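Local coordinates for Lmo1076 protein (Listeria monocytogenes serovar 1/2a, PDB 5JQC) that is a putative secreted autolysin, probably with amidase activity in cell-wall degradation, represented here by a fragment carrying three GW domains, at residues A[106-111]-A[157-162]. Numbering follows the deposited sequence.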
loop_
_atom_site.group_PDB
_atom_site.type_symbol
_atom_site.label_atom_id
_atom_site.label_comp_id
_atom_site.label_asym_id
_atom_site.label_seq_id
_atom_site.Cartn_x
_atom_site.Cartn_y
_atom_site.Cartn_z
ATOM N N LEU A 106 -8.190 1.636 0.468
ATOM C CA LEU A 106 -8.167 2.441 1.680
ATOM C C LEU A 106 -8.733 3.815 1.383
ATOM O O LEU A 106 -8.812 4.239 0.226
ATOM C CB LEU A 106 -6.741 2.600 2.226
ATOM C CG LEU A 106 -6.052 1.339 2.724
ATOM C CD1 LEU A 106 -4.623 1.656 3.149
ATOM C CD2 LEU A 106 -6.850 0.759 3.873
ATOM N N ASN A 107 -9.079 4.537 2.458
ATOM C CA ASN A 107 -9.496 5.933 2.345
ATOM C C ASN A 107 -8.952 6.709 3.548
ATOM O O ASN A 107 -9.675 7.108 4.460
ATOM C CB ASN A 107 -11.022 6.064 2.250
ATOM C CG ASN A 107 -11.475 7.511 2.186
ATOM O OD1 ASN A 107 -10.805 8.348 1.572
ATOM N ND2 ASN A 107 -12.601 7.822 2.838
ATOM N N LEU A 108 -7.649 6.957 3.551
ATOM C CA LEU A 108 -6.996 7.636 4.655
ATOM C C LEU A 108 -6.359 8.913 4.146
ATOM O O LEU A 108 -6.145 9.086 2.942
ATOM C CB LEU A 108 -5.918 6.748 5.293
ATOM C CG LEU A 108 -6.384 5.326 5.584
ATOM C CD1 LEU A 108 -5.233 4.466 6.104
ATOM C CD2 LEU A 108 -7.522 5.393 6.579
ATOM N N THR A 109 -6.041 9.807 5.077
ATOM C CA THR A 109 -5.174 10.928 4.768
ATOM C C THR A 109 -4.088 11.027 5.825
ATOM O O THR A 109 -4.254 10.576 6.965
ATOM C CB THR A 109 -5.939 12.258 4.678
ATOM O OG1 THR A 109 -6.206 12.764 5.995
ATOM C CG2 THR A 109 -7.250 12.068 3.938
ATOM N N GLY A 110 -2.975 11.629 5.434
ATOM C CA GLY A 110 -1.882 11.804 6.365
ATOM C C GLY A 110 -0.843 12.719 5.769
ATOM O O GLY A 110 -1.020 13.280 4.684
ATOM N N LYS A 111 0.250 12.871 6.505
ATOM C CA LYS A 111 1.373 13.700 6.089
ATOM C C LYS A 111 2.566 12.788 5.822
ATOM O O LYS A 111 2.843 11.881 6.614
ATOM C CB LYS A 111 1.713 14.739 7.158
ATOM C CG LYS A 111 2.982 15.539 6.868
ATOM C CD LYS A 111 3.110 16.783 7.743
ATOM C CE LYS A 111 1.959 17.755 7.484
ATOM N NZ LYS A 111 2.134 19.031 8.249
ATOM N N THR A 157 4.503 -2.999 4.682
ATOM C CA THR A 157 3.275 -2.454 4.118
ATOM C C THR A 157 3.596 -1.217 3.290
ATOM O O THR A 157 4.367 -0.351 3.723
ATOM C CB THR A 157 2.288 -2.104 5.230
ATOM O OG1 THR A 157 2.154 -3.226 6.108
ATOM C CG2 THR A 157 0.931 -1.762 4.660
ATOM N N TYR A 158 3.011 -1.150 2.101
ATOM C CA TYR A 158 3.213 -0.068 1.154
ATOM C C TYR A 158 1.878 0.591 0.852
ATOM O O TYR A 158 0.918 -0.092 0.478
ATOM C CB TYR A 158 3.825 -0.595 -0.134
ATOM C CG TYR A 158 5.229 -1.102 0.081
ATOM C CD1 TYR A 158 6.295 -0.220 0.103
ATOM C CD2 TYR A 158 5.485 -2.454 0.298
ATOM C CE1 TYR A 158 7.577 -0.648 0.316
ATOM C CE2 TYR A 158 6.788 -2.905 0.512
ATOM C CZ TYR A 158 7.825 -1.987 0.519
ATOM O OH TYR A 158 9.119 -2.397 0.734
ATOM N N TYR A 159 1.820 1.909 0.993
ATOM C CA TYR A 159 0.608 2.673 0.694
ATOM C C TYR A 159 0.694 3.256 -0.701
ATOM O O TYR A 159 1.714 3.851 -1.062
ATOM C CB TYR A 159 0.426 3.827 1.667
ATOM C CG TYR A 159 -0.047 3.429 3.011
ATOM C CD1 TYR A 159 -0.696 2.224 3.213
ATOM C CD2 TYR A 159 0.147 4.270 4.087
ATOM C CE1 TYR A 159 -1.133 1.869 4.472
ATOM C CE2 TYR A 159 -0.283 3.937 5.341
ATOM C CZ TYR A 159 -0.930 2.739 5.534
ATOM O OH TYR A 159 -1.360 2.409 6.801
ATOM N N GLN A 160 -0.381 3.126 -1.462
ATOM C CA GLN A 160 -0.543 3.915 -2.673
ATOM C C GLN A 160 -1.192 5.237 -2.286
ATOM O O GLN A 160 -2.146 5.255 -1.503
ATOM C CB GLN A 160 -1.393 3.165 -3.698
ATOM C CG GLN A 160 -1.355 3.813 -5.063
ATOM C CD GLN A 160 -2.250 3.137 -6.054
ATOM O OE1 GLN A 160 -3.304 2.618 -5.697
ATOM N NE2 GLN A 160 -1.834 3.124 -7.316
ATOM N N PHE A 161 -0.675 6.342 -2.811
ATOM C CA PHE A 161 -1.037 7.646 -2.269
ATOM C C PHE A 161 -1.115 8.710 -3.359
ATOM O O PHE A 161 -0.487 8.607 -4.417
ATOM C CB PHE A 161 -0.039 8.108 -1.200
ATOM C CG PHE A 161 1.299 8.514 -1.768
ATOM C CD1 PHE A 161 2.217 7.561 -2.157
ATOM C CD2 PHE A 161 1.620 9.843 -1.939
ATOM C CE1 PHE A 161 3.419 7.928 -2.699
ATOM C CE2 PHE A 161 2.815 10.212 -2.475
ATOM C CZ PHE A 161 3.721 9.255 -2.854
ATOM N N GLN A 162 -1.872 9.764 -3.053
ATOM C CA GLN A 162 -2.076 10.898 -3.947
ATOM C C GLN A 162 -1.641 12.184 -3.261
ATOM O O GLN A 162 -1.838 12.350 -2.050
ATOM C CB GLN A 162 -3.540 11.020 -4.356
ATOM C CG GLN A 162 -4.119 9.736 -4.902
ATOM C CD GLN A 162 -5.579 9.891 -5.298
ATOM O OE1 GLN A 162 -6.417 10.306 -4.491
ATOM N NE2 GLN A 162 -5.894 9.550 -6.542
#
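With CG turned anti to its own carbonyl carbon (chi1 -65°) and CD1 anti to CA (chi2 177°), L106 extends a single methyl branch to the ring of Y159, whose own chi1 of -75° brings the far end of the ring back toward the 106-111 strand. The two side chains cross at about a right angle. CD1 of L106 approaches the ring obliquely and lies beside one ring bond: it is 3.7 Å from Y159 CE1 and 4.0 Å from Y159 CD1. Branch CD2 of L106 stands farther from the tyrosine. L108, two residues along and on the same side of its strand, adds a looser touch from its CD1, 4.4 Å from the Y159 hydroxyl oxygen OH. L108 CD1 also lies 4.1 Å from L106 CD1, so the two leucines present neighbouring methyls to the tyrosine.

These strands are not direct neighbours in the curved antiparallel sheet of this fragment's middle GW domain, a member of the SH3 clan. Strand 144-153 runs between them, pairing through its backbone with L106, L108 and G110, and the nearest CA atoms, those of L106 and Y159, remain 8.8 Å apart. The contact is therefore made by side chains reaching across the intervening strand, and it is small, burying 92 Å² in total. All three touching residues stay partly exposed.

Strand 144-153 also supports L106, whose side chain rests on I147 and Q150. The Y159 ring has a second aromatic partner in F176, which it meets edge-to-face; F176 forms another such pair with F161. At the far end of the 106-111 segment, K111 NZ hydrogen-bonds to S211 OG, linking this strand to the fragment's third GW domain.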